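Local structure of P450 epoxidase (1Q5D) at residues 152-157 against 258-263. The protein is a bacterial cytochrome P450, a largely helical haem protein that holds its iron porphyrin in a buried pocket. Sequence-based numbering, arbitrary orientation.
Sequences GIPMRA and TTIYLI. With HEM (protoporphyrin IX containing Fe), chain B.
P154 pushes the CG corner of its ring against helix 257-272, overlapping both T259 and I260. In this cytochrome P450 fold helix 257-272 is probably the C-terminal part of the long central helix that runs over the haem, continuing from helix 241-255, and 152-157 leads into helix 154-161, which packs on its flank, beside the face turned to the porphyrin. P154 CG lies 3.6 Å from T259 CB and equally 3.6 Å from I260 CG1, the ring running past the threonine in the opposite sense but meeting the isoleucine nearly at right angles. I260 CG1 stands beside its own backbone N (chi1 -62°), and from there it also touches P154 CD at 4.0 Å. One turn further along, I263 CD1 meets I153 CG2 more loosely, at 4.3 Å, while V130 and L133 of helix 123-137 and A378 of helix 368-385 also pack on I153. The contact is buried and made carbon to carbon; the backbone bond from A157 N to I153 O, 3.1 Å, closes the turn that carries the proline. T259 touches both P154 and the haem. With CG2 anti to the backbone N, its methyl comes within 4.0 Å of P154 CG, whereas the hydroxyl turns back along its own helix to hydrogen-bond G255 O. T258 likewise bonds A254 O through its hydroxyl and touches the bound EPB ligand; its CB sits 3.7 Å from HEM C3B. Thus P154 packs on the carbon side of T259, whose OG1 lies 3.3 Å from vinyl carbon CBB of HEM.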
loop_
_atom_site.group_PDB
_atom_site.type_symbol
_atom_site.label_atom_id
_atom_site.label_comp_id
_atom_site.label_asym_id
_atom_site.label_seq_id
_atom_site.Cartn_x
_atom_site.Cartn_y
_atom_site.Cartn_z
ATOM N N GLY A 152 -5.510 -13.022 -5.131
ATOM C CA GLY A 152 -4.760 -13.652 -6.204
ATOM C C GLY A 152 -4.425 -12.745 -7.376
ATOM O O GLY A 152 -3.935 -13.225 -8.406
ATOM N N ILE A 153 -4.678 -11.444 -7.241
ATOM C CA ILE A 153 -4.455 -10.529 -8.369
ATOM C C ILE A 153 -3.136 -9.751 -8.337
ATOM O O ILE A 153 -2.358 -9.795 -9.290
ATOM C CB ILE A 153 -5.673 -9.584 -8.564
ATOM C CG1 ILE A 153 -6.914 -10.407 -8.924
ATOM C CG2 ILE A 153 -5.380 -8.547 -9.654
ATOM C CD1 ILE A 153 -8.200 -9.619 -8.906
ATOM N N PRO A 154 -2.879 -9.007 -7.266
ATOM C CA PRO A 154 -1.691 -8.144 -7.219
ATOM C C PRO A 154 -0.331 -8.788 -7.468
ATOM O O PRO A 154 0.512 -8.124 -8.067
ATOM C CB PRO A 154 -1.749 -7.544 -5.819
ATOM C CG PRO A 154 -3.221 -7.542 -5.517
ATOM C CD PRO A 154 -3.711 -8.855 -6.058
ATOM N N MET A 155 -0.080 -10.017 -7.021
ATOM C CA MET A 155 1.255 -10.556 -7.296
ATOM C C MET A 155 1.355 -10.972 -8.748
ATOM O O MET A 155 2.413 -10.861 -9.373
ATOM C CB MET A 155 1.626 -11.732 -6.385
ATOM C CG MET A 155 3.101 -12.115 -6.472
ATOM S SD MET A 155 4.227 -10.814 -5.924
ATOM C CE MET A 155 5.495 -10.844 -7.146
ATOM N N ARG A 156 0.252 -11.458 -9.296
ATOM C CA ARG A 156 0.282 -11.814 -10.720
ATOM C C ARG A 156 0.696 -10.583 -11.522
ATOM O O ARG A 156 1.543 -10.670 -12.414
ATOM C CB ARG A 156 -1.063 -12.368 -11.199
ATOM C CG ARG A 156 -1.113 -12.636 -12.724
ATOM C CD ARG A 156 -0.660 -14.051 -13.152
ATOM N NE ARG A 156 0.693 -14.401 -12.704
ATOM C CZ ARG A 156 1.793 -14.255 -13.434
ATOM N NH1 ARG A 156 1.722 -13.763 -14.669
ATOM N NH2 ARG A 156 2.976 -14.607 -12.934
ATOM N N ALA A 157 0.132 -9.424 -11.177
ATOM C CA ALA A 157 0.447 -8.172 -11.878
ATOM C C ALA A 157 1.929 -7.845 -11.791
ATOM O O ALA A 157 2.598 -7.573 -12.806
ATOM C CB ALA A 157 -0.363 -7.013 -11.276
ATOM N N THR A 258 -1.310 -3.789 -0.243
ATOM C CA THR A 258 -1.974 -2.520 -0.508
ATOM C C THR A 258 -3.044 -2.733 -1.572
ATOM O O THR A 258 -4.206 -2.368 -1.391
ATOM C CB THR A 258 -0.943 -1.473 -0.981
ATOM O OG1 THR A 258 -0.196 -2.002 -2.086
ATOM C CG2 THR A 258 0.127 -1.259 0.076
ATOM N N THR A 259 -2.666 -3.355 -2.684
ATOM C CA THR A 259 -3.619 -3.507 -3.783
ATOM C C THR A 259 -4.762 -4.464 -3.461
ATOM O O THR A 259 -5.882 -4.280 -3.921
ATOM C CB THR A 259 -2.900 -3.966 -5.057
ATOM O OG1 THR A 259 -1.721 -3.166 -5.270
ATOM C CG2 THR A 259 -3.780 -3.694 -6.268
ATOM N N ILE A 260 -4.470 -5.508 -2.691
ATOM C CA ILE A 260 -5.506 -6.423 -2.256
ATOM C C ILE A 260 -6.598 -5.637 -1.525
ATOM O O ILE A 260 -7.805 -5.824 -1.765
ATOM C CB ILE A 260 -4.888 -7.515 -1.316
ATOM C CG1 ILE A 260 -3.840 -8.358 -2.066
ATOM C CG2 ILE A 260 -5.985 -8.405 -0.708
ATOM C CD1 ILE A 260 -3.177 -9.453 -1.197
ATOM N N TYR A 261 -6.183 -4.766 -0.612
ATOM C CA TYR A 261 -7.170 -4.026 0.176
ATOM C C TYR A 261 -7.905 -2.968 -0.644
ATOM O O TYR A 261 -9.081 -2.732 -0.438
ATOM C CB TYR A 261 -6.546 -3.469 1.453
ATOM C CG TYR A 261 -6.043 -4.619 2.304
ATOM C CD1 TYR A 261 -6.855 -5.710 2.549
ATOM C CD2 TYR A 261 -4.745 -4.642 2.801
ATOM C CE1 TYR A 261 -6.409 -6.783 3.298
ATOM C CE2 TYR A 261 -4.288 -5.718 3.545
ATOM C CZ TYR A 261 -5.137 -6.784 3.779
ATOM O OH TYR A 261 -4.715 -7.857 4.516
ATOM N N LEU A 262 -7.220 -2.363 -1.598
ATOM C CA LEU A 262 -7.903 -1.430 -2.505
ATOM C C LEU A 262 -9.078 -2.106 -3.220
ATOM O O LEU A 262 -10.225 -1.587 -3.245
ATOM C CB LEU A 262 -6.906 -0.852 -3.516
ATOM C CG LEU A 262 -7.505 -0.051 -4.684
ATOM C CD1 LEU A 262 -8.375 1.092 -4.127
ATOM C CD2 LEU A 262 -6.393 0.508 -5.573
ATOM N N ILE A 263 -8.792 -3.263 -3.806
ATOM C CA ILE A 263 -9.795 -4.035 -4.503
ATOM C C ILE A 263 -10.915 -4.428 -3.547
ATOM O O ILE A 263 -12.097 -4.255 -3.857
ATOM C CB ILE A 263 -9.154 -5.292 -5.163
ATOM C CG1 ILE A 263 -8.182 -4.869 -6.273
ATOM C CG2 ILE A 263 -10.239 -6.205 -5.717
ATOM C CD1 ILE A 263 -7.283 -5.972 -6.797
HETATM C CHA HEM B . 5.246 4.408 -1.595
HETATM C CHB HEM B . 0.484 3.916 -1.033
HETATM C CHC HEM B . 0.440 0.473 -4.464
HETATM C CHD HEM B . 5.244 0.564 -4.583
HETATM C C1A HEM B . 3.949 4.633 -1.214
HETATM C C2A HEM B . 3.495 5.688 -0.338
HETATM C C3A HEM B . 2.182 5.542 -0.165
HETATM C C4A HEM B . 1.761 4.396 -0.936
HETATM C CMA HEM B . 1.266 6.453 0.698
HETATM C CAA HEM B . 4.397 6.782 0.281
HETATM C CBA HEM B . 4.783 6.415 1.717
HETATM C CGA HEM B . 5.581 7.555 2.327
HETATM O O1A HEM B . 6.108 7.396 3.472
HETATM O O2A HEM B . 5.713 8.623 1.664
HETATM C C1B HEM B . 0.098 2.950 -1.915
HETATM C C2B HEM B . -1.272 2.534 -2.088
HETATM C C3B HEM B . -1.291 1.583 -3.008
HETATM C C4B HEM B . 0.063 1.355 -3.471
HETATM C CMB HEM B . -2.517 3.056 -1.321
HETATM C CAB HEM B . -2.601 0.915 -3.456
HETATM C CBB HEM B . -2.616 -0.270 -4.060
HETATM C C1C HEM B . 1.725 0.215 -4.836
HETATM C C2C HEM B . 2.153 -0.695 -5.876
HETATM C C3C HEM B . 3.489 -0.661 -5.895
HETATM C C4C HEM B . 3.932 0.280 -4.883
HETATM C CMC HEM B . 1.180 -1.519 -6.761
HETATM C CAC HEM B . 4.494 -1.420 -6.780
HETATM C CBC HEM B . 4.093 -2.062 -7.874
HETATM C C1D HEM B . 5.678 1.558 -3.742
HETATM C C2D HEM B . 7.060 1.786 -3.441
HETATM C C3D HEM B . 7.073 2.982 -2.518
HETATM C C4D HEM B . 5.693 3.342 -2.337
HETATM C CMD HEM B . 8.267 0.994 -3.971
HETATM C CAD HEM B . 8.303 3.682 -1.915
HETATM C CBD HEM B . 8.472 4.973 -2.726
HETATM C CGD HEM B . 9.638 5.778 -2.209
HETATM O O1D HEM B . 9.885 5.732 -0.977
HETATM O O2D HEM B . 10.331 6.459 -3.023
HETATM N NA HEM B . 2.870 3.854 -1.569
HETATM N NB HEM B . 0.917 2.219 -2.777
HETATM N NC HEM B . 2.833 0.775 -4.253
HETATM N ND HEM B . 4.895 2.482 -3.071
HETATM FE FE HEM B . 2.839 2.439 -3.032
HETATM O O HOH W 1 2.985 1.029 -1.341
#